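Local atomic coordinates of NAD-dependent L-serine dehydrogenase (Pseudomonas aeruginosa, PDB entry 3OBB), a protein that oxidises L-serine and methyl-L-serine with NAD(+) as a homotetramer and is possibly involved in serine catabolism. Residues 232-246 with 278-292. Numbering follows the deposited sequence.
Sequences PASRDYSGGFMAQLM and LKQGYAERDFSVVQK. With ACT (acetate ion), chain D.
Asp-286 meets the loop around Gly-240 with a carboxylate whose two oxygens do different work, a worked example of one buried acid serving two irregular segments. With CG anti to the backbone N (chi1 171°), its OD1 accepts Phe-241 N at 2.9 Å through the anti lone pair, in a nearly straight bond, and also binds the hydroxyl of Tyr-221. OD2 turns back to its own segment, accepting Ser-288 N from above the carboxylate plane, which closes an Asx turn, and Ser-288 OG nearly along the C-O axis. Pro-232 CB packs 3.4 Å from Asp-286 OD2. The Tyr-237 ring lies between Ala-233 CA on one face and Val-289 CA on the other, the latter a CH-pi contact 3.8 Å from the ring centroid; Ser-288 OG sits in plane at its edge. The Tyr-237 hydroxyl passes Gln-291 CB and hydrogen-bonds Pro-223 O. Farther along, Phe-241 presents its edge to the face of Phe-287, planes 75° apart, and Met-246 CE comes obliquely to the Phe-287 ring, 3.4 Å from CD2. Backbone bonds join the segments too: Asp-286 N to Tyr-237 O (2.8 Å), Phe-287 N to Phe-241 O, and Ala-243 N to Arg-285 O. Met-242, N-cap of helix 243-260, forms a single beta bridge with Asp-286. That helix bears the NAD(+)-binding Lys-248, within the all-helical C-terminal domain of the 3-hydroxyisobutyrate dehydrogenase family.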
ATOM      1  N   PRO A 232     -19.380 -14.415 -11.629  1.00 35.29           N
ATOM      2  CA  PRO A 232     -18.839 -15.411 -10.683  1.00 35.20           C
ATOM      3  C   PRO A 232     -19.240 -15.197  -9.213  1.00 34.72           C
ATOM      4  O   PRO A 232     -19.381 -16.169  -8.490  1.00 35.19           O
ATOM      5  CB  PRO A 232     -17.326 -15.272 -10.848  1.00 34.09           C
ATOM      6  CG  PRO A 232     -17.169 -14.848 -12.293  1.00 34.70           C
ATOM      7  CD  PRO A 232     -18.321 -13.880 -12.518  1.00 34.94           C
ATOM      8  N   ALA A 233     -19.436 -13.954  -8.785  1.00 34.23           N
ATOM      9  CA  ALA A 233     -19.768 -13.688  -7.382  1.00 34.27           C
ATOM     10  C   ALA A 233     -21.083 -14.324  -6.940  1.00 34.83           C
ATOM     11  O   ALA A 233     -21.267 -14.635  -5.763  1.00 35.89           O
ATOM     12  CB  ALA A 233     -19.762 -12.192  -7.097  1.00 32.69           C
ATOM     13  N   SER A 234     -21.990 -14.528  -7.889  1.00 35.99           N
ATOM     14  CA  SER A 234     -23.303 -15.074  -7.600  1.00 36.74           C
ATOM     15  C   SER A 234     -23.327 -16.595  -7.622  1.00 38.19           C
ATOM     16  O   SER A 234     -24.374 -17.196  -7.402  1.00 39.04           O
ATOM     17  CB  SER A 234     -24.366 -14.491  -8.544  1.00 37.22           C
ATOM     18  OG  SER A 234     -24.491 -13.073  -8.376  1.00 35.38           O
ATOM     19  N   ARG A 235     -22.179 -17.223  -7.878  1.00 38.41           N
ATOM     20  CA  ARG A 235     -22.079 -18.686  -7.842  1.00 39.41           C
ATOM     21  C   ARG A 235     -20.789 -19.056  -7.118  1.00 39.82           C
ATOM     22  O   ARG A 235     -20.016 -19.938  -7.557  1.00 40.20           O
ATOM     23  CB  ARG A 235     -22.117 -19.280  -9.253  1.00 39.57           C
ATOM     24  CG  ARG A 235     -21.067 -18.687 -10.188  1.00 38.89           C
ATOM     25  CD  ARG A 235     -21.196 -19.250 -11.609  1.00 39.37           C
ATOM     26  NE  ARG A 235     -20.008 -18.929 -12.404  1.00 35.96           N
ATOM     27  CZ  ARG A 235     -19.880 -17.882 -13.205  1.00 34.95           C
ATOM     28  NH1 ARG A 235     -20.859 -16.980 -13.351  1.00 32.87           N
ATOM     29  NH2 ARG A 235     -18.753 -17.733 -13.868  1.00 34.78           N
ATOM     30  N   ASP A 236     -20.544 -18.348  -6.016  1.00 40.00           N
ATOM     31  CA  ASP A 236     -19.466 -18.687  -5.110  1.00 40.42           C
ATOM     32  C   ASP A 236     -18.083 -18.590  -5.771  1.00 38.36           C
ATOM     33  O   ASP A 236     -17.185 -19.387  -5.476  1.00 37.81           O
ATOM     34  CB  ASP A 236     -19.680 -20.108  -4.585  1.00 42.84           C
ATOM     35  CG  ASP A 236     -19.797 -20.142  -3.074  1.00 49.53           C
ATOM     36  OD1 ASP A 236     -18.920 -19.518  -2.390  1.00 53.33           O
ATOM     37  OD2 ASP A 236     -20.800 -20.751  -2.591  1.00 54.96           O
ATOM     38  N   TYR A 237     -17.928 -17.643  -6.690  1.00 36.35           N
ATOM     39  CA  TYR A 237     -16.651 -17.426  -7.347  1.00 34.80           C
ATOM     40  C   TYR A 237     -16.107 -18.678  -8.044  1.00 35.21           C
ATOM     41  O   TYR A 237     -14.908 -18.808  -8.164  1.00 35.49           O
ATOM     42  CB  TYR A 237     -15.636 -16.847  -6.335  1.00 33.40           C
ATOM     43  CG  TYR A 237     -16.185 -15.589  -5.688  1.00 31.99           C
ATOM     44  CD1 TYR A 237     -16.811 -15.655  -4.455  1.00 30.88           C
ATOM     45  CD2 TYR A 237     -16.149 -14.358  -6.354  1.00 29.96           C
ATOM     46  CE1 TYR A 237     -17.362 -14.530  -3.860  1.00 30.71           C
ATOM     47  CE2 TYR A 237     -16.680 -13.202  -5.754  1.00 31.37           C
ATOM     48  CZ  TYR A 237     -17.282 -13.309  -4.496  1.00 31.79           C
ATOM     49  OH  TYR A 237     -17.829 -12.214  -3.875  1.00 30.70           O
ATOM     50  N   SER A 238     -16.974 -19.567  -8.546  1.00 35.33           N
ATOM     51  CA  SER A 238     -16.502 -20.683  -9.387  1.00 36.44           C
ATOM     52  C   SER A 238     -16.343 -20.199 -10.831  1.00 36.12           C
ATOM     53  O   SER A 238     -17.096 -19.316 -11.275  1.00 36.33           O
ATOM     54  CB  SER A 238     -17.507 -21.839  -9.366  1.00 37.74           C
ATOM     55  OG  SER A 238     -18.776 -21.378  -9.837  1.00 40.41           O
ATOM     56  N   GLY A 239     -15.386 -20.766 -11.550  1.00 35.33           N
ATOM     57  CA  GLY A 239     -15.151 -20.455 -12.957  1.00 35.21           C
ATOM     58  C   GLY A 239     -14.526 -19.095 -13.137  1.00 34.96           C
ATOM     59  O   GLY A 239     -13.759 -18.652 -12.277  1.00 34.72           O
ATOM     60  N   GLY A 240     -14.880 -18.415 -14.231  1.00 35.20           N
ATOM     61  CA  GLY A 240     -14.326 -17.098 -14.551  1.00 35.09           C
ATOM     62  C   GLY A 240     -12.821 -17.099 -14.811  1.00 35.43           C
ATOM     63  O   GLY A 240     -12.323 -17.855 -15.612  1.00 36.73           O
ATOM     64  N   PHE A 241     -12.086 -16.251 -14.123  1.00 35.60           N
ATOM     65  CA  PHE A 241     -10.677 -16.070 -14.425  1.00 35.27           C
ATOM     66  C   PHE A 241      -9.933 -16.226 -13.106  1.00 35.51           C
ATOM     67  O   PHE A 241     -10.072 -15.403 -12.207  1.00 34.70           O
ATOM     68  CB  PHE A 241     -10.492 -14.681 -15.057  1.00 34.07           C
ATOM     69  CG  PHE A 241      -9.045 -14.266 -15.264  1.00 33.78           C
ATOM     70  CD1 PHE A 241      -8.559 -13.128 -14.668  1.00 30.47           C
ATOM     71  CD2 PHE A 241      -8.186 -15.011 -16.075  1.00 34.95           C
ATOM     72  CE1 PHE A 241      -7.189 -12.702 -14.886  1.00 32.51           C
ATOM     73  CE2 PHE A 241      -6.866 -14.597 -16.286  1.00 35.07           C
ATOM     74  CZ  PHE A 241      -6.379 -13.428 -15.669  1.00 30.63           C
HETATM   75  N   MSE A 242      -9.155 -17.296 -12.992  1.00 36.41           N
HETATM   76  CA  MSE A 242      -8.598 -17.709 -11.713  1.00 37.85           C
HETATM   77  C   MSE A 242      -7.748 -16.621 -11.082  1.00 35.13           C
HETATM   78  O   MSE A 242      -6.957 -15.960 -11.756  1.00 34.17           O
HETATM   79  CB  MSE A 242      -7.692 -18.928 -11.889  1.00 38.30           C
HETATM   80  CG  MSE A 242      -8.327 -20.126 -12.539  1.00 42.37           C
HETATM   81 SE   MSE A 242      -7.239 -21.751 -12.267  0.75 49.11          SE
HETATM   82  CE  MSE A 242      -5.447 -21.135 -12.344  1.00 44.05           C
ATOM     83  N   ALA A 243      -7.881 -16.491  -9.773  1.00 34.14           N
ATOM     84  CA  ALA A 243      -7.047 -15.593  -8.981  1.00 33.38           C
ATOM     85  C   ALA A 243      -5.566 -15.862  -9.217  1.00 33.53           C
ATOM     86  O   ALA A 243      -4.743 -14.932  -9.218  1.00 33.09           O
ATOM     87  CB  ALA A 243      -7.393 -15.749  -7.465  1.00 32.90           C
ATOM     88  N   GLN A 244      -5.217 -17.138  -9.390  1.00 33.70           N
ATOM     89  CA  GLN A 244      -3.809 -17.517  -9.574  1.00 34.50           C
ATOM     90  C   GLN A 244      -3.266 -16.921 -10.867  1.00 34.03           C
ATOM     91  O   GLN A 244      -2.127 -16.430 -10.891  1.00 34.24           O
ATOM     92  CB  GLN A 244      -3.631 -19.032  -9.557  1.00 34.64           C
ATOM     93  CG  GLN A 244      -2.184 -19.476  -9.657  1.00 37.12           C
ATOM     94  CD  GLN A 244      -2.062 -21.012  -9.602  1.00 38.96           C
ATOM     95  OE1 GLN A 244      -3.048 -21.733  -9.807  1.00 39.42           O
ATOM     96  NE2 GLN A 244      -0.851 -21.504  -9.359  1.00 38.67           N
ATOM     97  N   LEU A 245      -4.088 -16.938 -11.920  1.00 33.39           N
ATOM     98  CA  LEU A 245      -3.749 -16.307 -13.200  1.00 34.01           C
ATOM     99  C   LEU A 245      -3.653 -14.773 -13.121  1.00 33.82           C
ATOM    100  O   LEU A 245      -2.731 -14.164 -13.706  1.00 33.46           O
ATOM    101  CB  LEU A 245      -4.759 -16.697 -14.279  1.00 34.72           C
ATOM    102  CG  LEU A 245      -4.747 -18.165 -14.720  1.00 36.82           C
ATOM    103  CD1 LEU A 245      -5.864 -18.420 -15.751  1.00 37.91           C
ATOM    104  CD2 LEU A 245      -3.368 -18.567 -15.265  1.00 35.03           C
HETATM  105  N   MSE A 246      -4.600 -14.143 -12.423  1.00 32.96           N
HETATM  106  CA  MSE A 246      -4.455 -12.722 -12.132  1.00 32.52           C
HETATM  107  C   MSE A 246      -3.131 -12.428 -11.380  1.00 32.73           C
HETATM  108  O   MSE A 246      -2.450 -11.455 -11.700  1.00 32.77           O
HETATM  109  CB  MSE A 246      -5.657 -12.198 -11.342  1.00 32.60           C
HETATM  110  CG  MSE A 246      -5.532 -10.716 -10.971  1.00 34.87           C
HETATM  111 SE   MSE A 246      -5.195  -9.607 -12.572  0.90 44.71          SE
HETATM  112  CE  MSE A 246      -7.066  -9.317 -12.877  1.00 32.91           C
ATOM    113  N   LEU A 278      -4.130 -16.385  -2.228  1.00 32.88           N
ATOM    114  CA  LEU A 278      -3.493 -17.666  -2.515  1.00 34.89           C
ATOM    115  C   LEU A 278      -3.183 -18.428  -1.231  1.00 35.77           C
ATOM    116  O   LEU A 278      -3.477 -19.633  -1.155  1.00 34.98           O
ATOM    117  CB  LEU A 278      -2.244 -17.512  -3.388  1.00 34.63           C
ATOM    118  CG  LEU A 278      -2.331 -16.724  -4.724  1.00 36.68           C
ATOM    119  CD1 LEU A 278      -1.012 -16.830  -5.518  1.00 39.24           C
ATOM    120  CD2 LEU A 278      -3.507 -17.072  -5.638  1.00 33.17           C
ATOM    121  N   LYS A 279      -2.629 -17.728  -0.224  1.00 35.75           N
ATOM    122  CA  LYS A 279      -2.375 -18.362   1.065  1.00 37.74           C
ATOM    123  C   LYS A 279      -3.682 -18.957   1.590  1.00 37.89           C
ATOM    124  O   LYS A 279      -3.663 -20.009   2.209  1.00 39.53           O
ATOM    125  CB  LYS A 279      -1.776 -17.407   2.133  1.00 37.92           C
ATOM    126  CG  LYS A 279      -0.536 -16.487   1.764  1.00 42.53           C
ATOM    127  CD  LYS A 279       0.560 -17.114   0.852  1.00 47.92           C
ATOM    128  CE  LYS A 279       1.654 -17.800   1.640  1.00 50.23           C
ATOM    129  NZ  LYS A 279       2.114 -19.042   0.922  1.00 54.40           N
ATOM    130  N   GLN A 280      -4.804 -18.281   1.332  1.00 36.76           N
ATOM    131  CA  GLN A 280      -6.117 -18.707   1.811  1.00 38.42           C
ATOM    132  C   GLN A 280      -6.765 -19.877   1.044  1.00 38.37           C
ATOM    133  O   GLN A 280      -7.789 -20.389   1.466  1.00 39.83           O
ATOM    134  CB  GLN A 280      -7.096 -17.520   1.880  1.00 37.31           C
ATOM    135  CG  GLN A 280      -6.830 -16.568   3.049  1.00 37.84           C
ATOM    136  CD  GLN A 280      -7.555 -15.197   2.918  1.00 38.54           C
ATOM    137  OE1 GLN A 280      -7.151 -14.210   3.543  1.00 41.28           O
ATOM    138  NE2 GLN A 280      -8.582 -15.131   2.077  1.00 38.19           N
ATOM    139  N   GLY A 281      -6.165 -20.314  -0.051  1.00 37.22           N
ATOM    140  CA  GLY A 281      -6.673 -21.461  -0.779  1.00 36.90           C
ATOM    141  C   GLY A 281      -7.532 -21.146  -1.986  1.00 36.42           C
ATOM    142  O   GLY A 281      -8.179 -22.061  -2.545  1.00 36.41           O
ATOM    143  N   TYR A 282      -7.538 -19.866  -2.396  1.00 34.83           N
ATOM    144  CA  TYR A 282      -8.461 -19.370  -3.437  1.00 34.55           C
ATOM    145  C   TYR A 282      -7.836 -19.247  -4.841  1.00 33.31           C
ATOM    146  O   TYR A 282      -8.354 -18.535  -5.689  1.00 33.18           O
ATOM    147  CB  TYR A 282      -9.063 -18.006  -3.037  1.00 34.40           C
ATOM    148  CG  TYR A 282      -9.918 -18.029  -1.785  1.00 36.72           C
ATOM    149  CD1 TYR A 282     -10.920 -18.994  -1.620  1.00 41.33           C
ATOM    150  CD2 TYR A 282      -9.732 -17.102  -0.768  1.00 37.76           C
ATOM    151  CE1 TYR A 282     -11.694 -19.062  -0.461  1.00 41.97           C
ATOM    152  CE2 TYR A 282     -10.525 -17.143   0.402  1.00 41.21           C
ATOM    153  CZ  TYR A 282     -11.508 -18.132   0.543  1.00 40.73           C
ATOM    154  OH  TYR A 282     -12.333 -18.197   1.659  1.00 41.04           O
ATOM    155  N   ALA A 283      -6.711 -19.901  -5.065  1.00 33.17           N
ATOM    156  CA  ALA A 283      -6.015 -19.871  -6.362  1.00 32.60           C
ATOM    157  C   ALA A 283      -6.936 -20.189  -7.542  1.00 32.11           C
ATOM    158  O   ALA A 283      -6.865 -19.525  -8.576  1.00 32.07           O
ATOM    159  CB  ALA A 283      -4.810 -20.838  -6.343  1.00 33.43           C
ATOM    160  N   GLU A 284      -7.838 -21.152  -7.392  1.00 32.45           N
ATOM    161  CA  GLU A 284      -8.691 -21.500  -8.520  1.00 33.38           C
ATOM    162  C   GLU A 284     -10.079 -20.868  -8.514  1.00 33.39           C
ATOM    163  O   GLU A 284     -10.918 -21.248  -9.331  1.00 32.84           O
ATOM    164  CB  GLU A 284      -8.844 -23.020  -8.668  1.00 35.23           C
ATOM    165  CG  GLU A 284      -7.537 -23.794  -8.651  1.00 39.30           C
ATOM    166  CD  GLU A 284      -7.472 -24.851  -9.738  1.00 42.56           C
ATOM    167  OE1 GLU A 284      -8.522 -25.428 -10.145  1.00 43.46           O
ATOM    168  OE2 GLU A 284      -6.341 -25.096 -10.183  1.00 44.90           O
ATOM    169  N   ARG A 285     -10.337 -19.926  -7.598  1.00 33.03           N
ATOM    170  CA  ARG A 285     -11.593 -19.183  -7.647  1.00 33.56           C
ATOM    171  C   ARG A 285     -11.449 -18.062  -8.674  1.00 33.24           C
ATOM    172  O   ARG A 285     -10.315 -17.658  -9.050  1.00 32.56           O
ATOM    173  CB  ARG A 285     -12.003 -18.640  -6.256  1.00 32.69           C
ATOM    174  CG  ARG A 285     -12.170 -19.731  -5.179  1.00 35.66           C
ATOM    175  CD  ARG A 285     -13.660 -19.990  -4.842  1.00 38.00           C
ATOM    176  NE  ARG A 285     -13.778 -20.746  -3.590  1.00 39.08           N
ATOM    177  CZ  ARG A 285     -14.759 -20.617  -2.701  1.00 40.98           C
ATOM    178  NH1 ARG A 285     -15.756 -19.759  -2.899  1.00 37.03           N
ATOM    179  NH2 ARG A 285     -14.744 -21.363  -1.600  1.00 42.82           N
ATOM    180  N   ASP A 286     -12.590 -17.565  -9.146  1.00 33.12           N
ATOM    181  CA  ASP A 286     -12.571 -16.388 -10.005  1.00 32.68           C
ATOM    182  C   ASP A 286     -11.906 -15.214  -9.258  1.00 32.14           C
ATOM    183  O   ASP A 286     -12.100 -15.057  -8.043  1.00 31.49           O
ATOM    184  CB  ASP A 286     -13.985 -15.988 -10.408  1.00 32.27           C
ATOM    185  CG  ASP A 286     -14.003 -14.642 -11.108  1.00 34.05           C
ATOM    186  OD1 ASP A 286     -13.565 -14.615 -12.298  1.00 33.37           O
ATOM    187  OD2 ASP A 286     -14.400 -13.617 -10.459  1.00 29.76           O
ATOM    188  N   PHE A 287     -11.146 -14.382  -9.976  1.00 31.76           N
ATOM    189  CA  PHE A 287     -10.359 -13.335  -9.322  1.00 31.28           C
ATOM    190  C   PHE A 287     -11.226 -12.338  -8.530  1.00 30.83           C
ATOM    191  O   PHE A 287     -10.719 -11.677  -7.646  1.00 31.92           O
ATOM    192  CB  PHE A 287      -9.438 -12.606 -10.334  1.00 30.52           C
ATOM    193  CG  PHE A 287     -10.175 -11.697 -11.294  1.00 30.70           C
ATOM    194  CD1 PHE A 287     -11.136 -12.214 -12.180  1.00 32.30           C
ATOM    195  CD2 PHE A 287      -9.944 -10.313 -11.281  1.00 29.17           C
ATOM    196  CE1 PHE A 287     -11.822 -11.368 -13.073  1.00 32.33           C
ATOM    197  CE2 PHE A 287     -10.610  -9.457 -12.163  1.00 28.92           C
ATOM    198  CZ  PHE A 287     -11.553  -9.975 -13.059  1.00 29.80           C
ATOM    199  N   SER A 288     -12.527 -12.218  -8.827  1.00 30.80           N
ATOM    200  CA  SER A 288     -13.385 -11.338  -8.007  1.00 29.81           C
ATOM    201  C   SER A 288     -13.604 -11.837  -6.565  1.00 29.49           C
ATOM    202  O   SER A 288     -14.157 -11.118  -5.735  1.00 29.83           O
ATOM    203  CB  SER A 288     -14.705 -10.961  -8.727  1.00 29.34           C
ATOM    204  OG  SER A 288     -15.597 -12.054  -8.841  1.00 30.00           O
ATOM    205  N   VAL A 289     -13.124 -13.044  -6.268  1.00 30.05           N
ATOM    206  CA  VAL A 289     -13.092 -13.623  -4.908  1.00 30.82           C
ATOM    207  C   VAL A 289     -12.337 -12.719  -3.916  1.00 31.40           C
ATOM    208  O   VAL A 289     -12.500 -12.827  -2.677  1.00 32.11           O
ATOM    209  CB  VAL A 289     -12.503 -15.060  -4.917  1.00 31.63           C
ATOM    210  CG1 VAL A 289     -10.939 -15.039  -5.002  1.00 31.19           C
ATOM    211  CG2 VAL A 289     -12.987 -15.848  -3.705  1.00 29.47           C
ATOM    212  N   VAL A 290     -11.595 -11.760  -4.469  1.00 30.57           N
ATOM    213  CA  VAL A 290     -10.958 -10.737  -3.654  1.00 29.98           C
ATOM    214  C   VAL A 290     -12.001 -10.066  -2.748  1.00 30.36           C
ATOM    215  O   VAL A 290     -11.647  -9.584  -1.682  1.00 31.11           O
ATOM    216  CB  VAL A 290     -10.156  -9.734  -4.557  1.00 30.42           C
ATOM    217  CG1 VAL A 290     -11.082  -8.759  -5.290  1.00 26.14           C
ATOM    218  CG2 VAL A 290      -9.063  -8.999  -3.780  1.00 30.32           C
ATOM    219  N   GLN A 291     -13.277 -10.063  -3.172  1.00 29.50           N
ATOM    220  CA  GLN A 291     -14.406  -9.582  -2.346  1.00 29.24           C
ATOM    221  C   GLN A 291     -14.381 -10.130  -0.916  1.00 29.92           C
ATOM    222  O   GLN A 291     -14.726  -9.428   0.016  1.00 30.53           O
ATOM    223  CB  GLN A 291     -15.776  -9.895  -3.009  1.00 29.09           C
ATOM    224  CG  GLN A 291     -16.997  -9.161  -2.359  1.00 29.25           C
ATOM    225  CD  GLN A 291     -16.902  -7.639  -2.484  1.00 28.34           C
ATOM    226  OE1 GLN A 291     -17.340  -7.059  -3.469  1.00 28.95           O
ATOM    227  NE2 GLN A 291     -16.330  -6.994  -1.479  1.00 29.46           N
ATOM    228  N   LYS A 292     -13.962 -11.385  -0.753  1.00 31.32           N
ATOM    229  CA  LYS A 292     -13.962 -12.076   0.530  1.00 31.74           C
ATOM    230  C   LYS A 292     -13.010 -11.442   1.569  1.00 32.93           C
ATOM    231  O   LYS A 292     -13.245 -11.527   2.801  1.00 33.04           O
ATOM    232  CB  LYS A 292     -13.571 -13.535   0.315  1.00 32.92           C
ATOM    233  CG  LYS A 292     -14.631 -14.375  -0.408  1.00 33.78           C
ATOM    234  CD  LYS A 292     -14.399 -15.862  -0.110  1.00 33.25           C
ATOM    235  CE  LYS A 292     -15.353 -16.769  -0.882  1.00 34.15           C
ATOM    236  NZ  LYS A 292     -16.639 -16.750  -0.119  1.00 38.46           N
TER
HETATM  237  C   ACT D 404     -17.167 -19.175 -16.549  1.00 61.58           C
HETATM  238  O   ACT D 404     -16.636 -19.649 -15.524  1.00 61.11           O
HETATM  239  OXT ACT D 404     -18.369 -19.465 -16.688  1.00 62.16           O
HETATM  240  CH3 ACT D 404     -16.450 -18.319 -17.557  1.00 61.27           C
HETATM  241  O   HOH W   1     -18.120 -11.574  -9.869  1.00 28.88           O
HETATM  242  O   HOH W   2     -11.500 -20.040 -11.544  1.00 40.36           O
HETATM  243  O   HOH W   3      -3.790 -24.033  -9.908  1.00 36.16           O